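Local atomic coordinates of GntR family transcriptional regulator (Streptococcus agalactiae, PDB entry 7B5U), a protein that binds the second messenger c-di-AMP through its C-terminal RCK_C (TrkA-C) domain, the part present here, and probably regulates transcription by binding DNA. Residues Y6-E12 against Q55-F61. Residues are numbered along the deposited sequence; the frame is centred on the assembly and turned at random. Where two conformers were deposited one is given.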
ATOM      1  N   TYR A   6      -0.601   9.329  -5.403  1.00  8.71           N
ATOM      2  CA  TYR A   6       0.190   9.832  -6.510  1.00  9.28           C
ATOM      3  C   TYR A   6       0.125   8.843  -7.670  1.00  7.99           C
ATOM      4  O   TYR A   6      -0.087   7.638  -7.482  1.00  8.35           O
ATOM      5  CB  TYR A   6       1.647   9.964  -6.083  1.00 10.44           C
ATOM      6  CG  TYR A   6       1.877  11.015  -5.039  1.00 12.19           C
ATOM      7  CD1 TYR A   6       1.861  10.691  -3.692  1.00 13.93           C
ATOM      8  CD2 TYR A   6       2.095  12.336  -5.396  1.00 14.45           C
ATOM      9  CE1 TYR A   6       2.059  11.656  -2.726  1.00 17.95           C
ATOM     10  CE2 TYR A   6       2.297  13.310  -4.437  1.00 16.96           C
ATOM     11  CZ  TYR A   6       2.278  12.961  -3.104  1.00 15.73           C
ATOM     12  OH  TYR A   6       2.473  13.916  -2.132  1.00 19.97           O
ATOM     13  N   GLU A   7       0.342   9.360  -8.883  1.00  9.35           N
ATOM     14  CA  GLU A   7       0.354   8.553 -10.097  1.00  9.51           C
ATOM     15  C   GLU A   7       1.643   8.852 -10.844  1.00  9.78           C
ATOM     16  O   GLU A   7       1.943  10.022 -11.108  1.00 11.95           O
ATOM     17  CB  GLU A   7      -0.852   8.899 -10.985  1.00 10.38           C
ATOM     18  CG  GLU A   7      -0.945   8.068 -12.261  1.00 11.56           C
ATOM     19  CD  GLU A   7      -2.144   8.422 -13.128  1.00 13.44           C
ATOM     20  OE1 GLU A   7      -2.298   7.805 -14.205  1.00 14.28           O
ATOM     21  OE2 GLU A   7      -2.936   9.312 -12.745  1.00 14.57           O
ATOM     22  N   ILE A   8       2.414   7.818 -11.169  1.00  8.54           N
ATOM     23  CA  ILE A   8       3.567   7.976 -12.047  1.00  8.25           C
ATOM     24  C   ILE A   8       3.457   7.001 -13.208  1.00  7.02           C
ATOM     25  O   ILE A   8       3.006   5.862 -13.044  1.00  8.93           O
ATOM     26  CB  ILE A   8       4.923   7.819 -11.325  1.00  9.49           C
ATOM     27  CG1 ILE A   8       5.068   6.430 -10.698  1.00 10.63           C
ATOM     28  CG2 ILE A   8       5.135   8.933 -10.312  1.00 12.62           C
ATOM     29  CD1 ILE A   8       6.473   6.157 -10.185  1.00 13.40           C
ATOM     30  N   ILE A   9       3.862   7.458 -14.388  1.00  6.59           N
ATOM     31  CA  ILE A   9       3.940   6.620 -15.578  1.00  6.32           C
ATOM     32  C   ILE A   9       5.404   6.233 -15.757  1.00  6.20           C
ATOM     33  O   ILE A   9       6.258   7.102 -15.970  1.00  6.49           O
ATOM     34  CB  ILE A   9       3.421   7.361 -16.824  1.00  7.79           C
ATOM     35  CG1 ILE A   9       1.975   7.835 -16.630  1.00  9.43           C
ATOM     36  CG2 ILE A   9       3.565   6.458 -18.053  1.00 10.40           C
ATOM     37  CD1 ILE A   9       1.503   8.799 -17.710  1.00 13.17           C
ATOM     38  N   VAL A  10       5.706   4.940 -15.652  1.00  6.35           N
ATOM     39  CA  VAL A  10       7.093   4.482 -15.724  1.00  6.57           C
ATOM     40  C   VAL A  10       7.503   4.280 -17.179  1.00  6.96           C
ATOM     41  O   VAL A  10       7.678   3.154 -17.666  1.00  7.67           O
ATOM     42  CB  VAL A  10       7.365   3.281 -14.790  1.00  7.15           C
ATOM     43  CG1 VAL A  10       7.264   3.727 -13.340  1.00  8.59           C
ATOM     44  CG2 VAL A  10       6.399   2.111 -15.048  1.00  7.86           C
ATOM     45  N   SER A  11       7.667   5.395 -17.879  1.00  7.24           N
ATOM     46  CA  SER A  11       7.908   5.393 -19.313  0.68  8.13           C
ATOM     47  C   SER A  11       9.385   5.369 -19.683  1.00  7.85           C
ATOM     48  O   SER A  11       9.707   5.149 -20.857  1.00 11.38           O
ATOM     49  CB  SER A  11       7.233   6.610 -19.950  0.68 11.88           C
ATOM     50  OG  SER A  11       7.681   7.803 -19.337  0.68 14.74           O
ATOM     51  N   GLU A  12      10.286   5.583 -18.735  1.00  7.06           N
ATOM     52  CA  GLU A  12      11.712   5.608 -19.027  1.00  7.33           C
ATOM     53  C   GLU A  12      12.321   4.232 -18.769  1.00  6.28           C
ATOM     54  O   GLU A  12      11.784   3.418 -18.017  1.00  6.65           O
ATOM     55  CB  GLU A  12      12.407   6.663 -18.166  1.00  8.45           C
ATOM     56  CG  GLU A  12      11.921   8.086 -18.445  1.00 13.41           C
ATOM     57  CD  GLU A  12      12.526   8.706 -19.701  1.00 25.02           C
ATOM     58  OE1 GLU A  12      13.503   8.155 -20.251  1.00 24.64           O
ATOM     59  OE2 GLU A  12      12.023   9.764 -20.137  1.00 35.52           O
ATOM     60  N   GLN A  55       7.221  -1.439 -18.456  1.00  7.46           N
ATOM     61  CA  GLN A  55       7.389  -0.095 -18.987  1.00  7.59           C
ATOM     62  C   GLN A  55       6.065   0.438 -19.519  1.00  7.10           C
ATOM     63  O   GLN A  55       5.321  -0.265 -20.207  1.00  8.55           O
ATOM     64  CB  GLN A  55       8.448  -0.063 -20.085  1.00  7.88           C
ATOM     65  CG  GLN A  55       8.840   1.367 -20.431  1.00  7.54           C
ATOM     66  CD  GLN A  55      10.103   1.425 -21.260  1.00  7.27           C
ATOM     67  OE1 GLN A  55      10.098   1.111 -22.456  1.00  8.20           O
ATOM     68  NE2 GLN A  55      11.203   1.829 -20.639  1.00  7.04           N
ATOM     69  N   GLY A  56       5.775   1.694 -19.194  1.00  7.06           N
ATOM     70  CA  GLY A  56       4.534   2.315 -19.596  1.00  7.96           C
ATOM     71  C   GLY A  56       3.403   2.162 -18.606  1.00  7.25           C
ATOM     72  O   GLY A  56       2.373   2.839 -18.752  1.00  7.47           O
ATOM     73  N   ASP A  57       3.553   1.306 -17.602  1.00  6.83           N
ATOM     74  CA  ASP A  57       2.499   1.156 -16.612  1.00  7.14           C
ATOM     75  C   ASP A  57       2.338   2.440 -15.798  1.00  7.06           C
ATOM     76  O   ASP A  57       3.260   3.250 -15.669  1.00  7.28           O
ATOM     77  CB  ASP A  57       2.839   0.022 -15.647  1.00  6.99           C
ATOM     78  CG  ASP A  57       2.710  -1.353 -16.271  1.00  7.51           C
ATOM     79  OD1 ASP A  57       2.266  -1.464 -17.431  1.00  8.17           O
ATOM     80  OD2 ASP A  57       3.040  -2.342 -15.577  1.00  8.29           O
ATOM     81  N   HIS A  58       1.144   2.615 -15.230  1.00  5.77           N
ATOM     82  CA  HIS A  58       0.906   3.678 -14.261  1.00  6.70           C
ATOM     83  C   HIS A  58       0.915   3.059 -12.872  1.00  6.93           C
ATOM     84  O   HIS A  58       0.204   2.077 -12.619  1.00  8.47           O
ATOM     85  CB  HIS A  58      -0.440   4.364 -14.491  1.00  7.87           C
ATOM     86  CG  HIS A  58      -0.598   4.996 -15.838  1.00  8.53           C
ATOM     87  ND1 HIS A  58      -1.253   6.197 -16.007  1.00  9.36           N
ATOM     88  CD2 HIS A  58      -0.208   4.603 -17.076  1.00 10.12           C
ATOM     89  CE1 HIS A  58      -1.259   6.517 -17.289  1.00 10.55           C
ATOM     90  NE2 HIS A  58      -0.627   5.569 -17.959  1.00 11.36           N
ATOM     91  N   ILE A  59       1.724   3.619 -11.976  1.00  6.63           N
ATOM     92  CA  ILE A  59       1.800   3.177 -10.588  1.00  6.30           C
ATOM     93  C   ILE A  59       1.089   4.218  -9.735  1.00  6.56           C
ATOM     94  O   ILE A  59       1.438   5.405  -9.771  1.00  7.54           O
ATOM     95  CB  ILE A  59       3.251   3.017 -10.107  1.00  7.62           C
ATOM     96  CG1 ILE A  59       4.092   2.151 -11.046  1.00  8.44           C
ATOM     97  CG2 ILE A  59       3.288   2.505  -8.658  1.00  7.70           C
ATOM     98  CD1 ILE A  59       5.526   2.036 -10.581  1.00 11.18           C
ATOM     99  N   PHE A  60       0.108   3.769  -8.958  1.00  5.81           N
ATOM    100  CA  PHE A  60      -0.623   4.608  -8.014  1.00  6.04           C
ATOM    101  C   PHE A  60      -0.149   4.245  -6.612  1.00  5.66           C
ATOM    102  O   PHE A  60      -0.152   3.068  -6.253  1.00  5.94           O
ATOM    103  CB  PHE A  60      -2.130   4.354  -8.145  1.00  6.64           C
ATOM    104  CG  PHE A  60      -2.693   4.768  -9.480  1.00  7.36           C
ATOM    105  CD1 PHE A  60      -2.609   3.924 -10.577  1.00  7.53           C
ATOM    106  CD2 PHE A  60      -3.301   6.004  -9.640  1.00  9.59           C
ATOM    107  CE1 PHE A  60      -3.107   4.316 -11.815  1.00 10.24           C
ATOM    108  CE2 PHE A  60      -3.805   6.391 -10.879  1.00 10.83           C
ATOM    109  CZ  PHE A  60      -3.710   5.544 -11.962  1.00 11.01           C
ATOM    110  N   PHE A  61       0.254   5.236  -5.820  1.00  5.31           N
ATOM    111  CA  PHE A  61       0.845   4.946  -4.519  1.00  5.53           C
ATOM    112  C   PHE A  61       0.547   6.073  -3.538  1.00  6.42           C
ATOM    113  O   PHE A  61       0.357   7.227  -3.935  1.00  7.79           O
ATOM    114  CB  PHE A  61       2.362   4.720  -4.614  1.00  6.26           C
ATOM    115  CG  PHE A  61       3.126   5.910  -5.130  1.00  6.02           C
ATOM    116  CD1 PHE A  61       3.677   6.826  -4.257  1.00  6.25           C
ATOM    117  CD2 PHE A  61       3.318   6.093  -6.497  1.00  6.67           C
ATOM    118  CE1 PHE A  61       4.389   7.928  -4.733  1.00  7.13           C
ATOM    119  CE2 PHE A  61       4.024   7.187  -6.970  1.00  7.37           C
ATOM    120  CZ  PHE A  61       4.569   8.094  -6.094  1.00  7.54           C
TER
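The ND1-H of His-58 meets OE1 of Glu-7 at 2.6 Å in an almost straight bond (172°), lying in the imidazole plane and using the anti lone pair of the carboxylate oxygen. Glu-7 reaches it fully extended, CG anti to the backbone N (chi1 -178°), and on the way lays CG over one face of the Phe-60 ring, 4.0 Å from its centroid. Ile-9 CG1 makes a CH-pi contact, 3.6 Å from the centroid of the His-58 ring and squarely above one face. These contacts occupy one side of an antiparallel strand pair, 6-9 against 58-61, in which 6-9 is an outermost strand, within this chain, of the four-stranded RCK_C sheet; Phe-60 also packs on Leu-3 of the second subunit. On the other side, Tyr-6, Ile-8, Ile-59 and Phe-61 pack toward helix 65-74. There CB of Tyr-6 lies over the Phe-61 ring, 3.7 Å from its centroid, while Ile-8 CG2 abuts that ring's edge. Val-10 centres an inverse gamma turn; its N donates to Asp-57 O (3.0 Å), and its O receives Gly-56 N (2.8 Å) from above the carbonyl plane. Val-10 CG1 touches Ile-59 CD1, and Ile-59 packs on Ile-34, a c-di-AMP-binding residue.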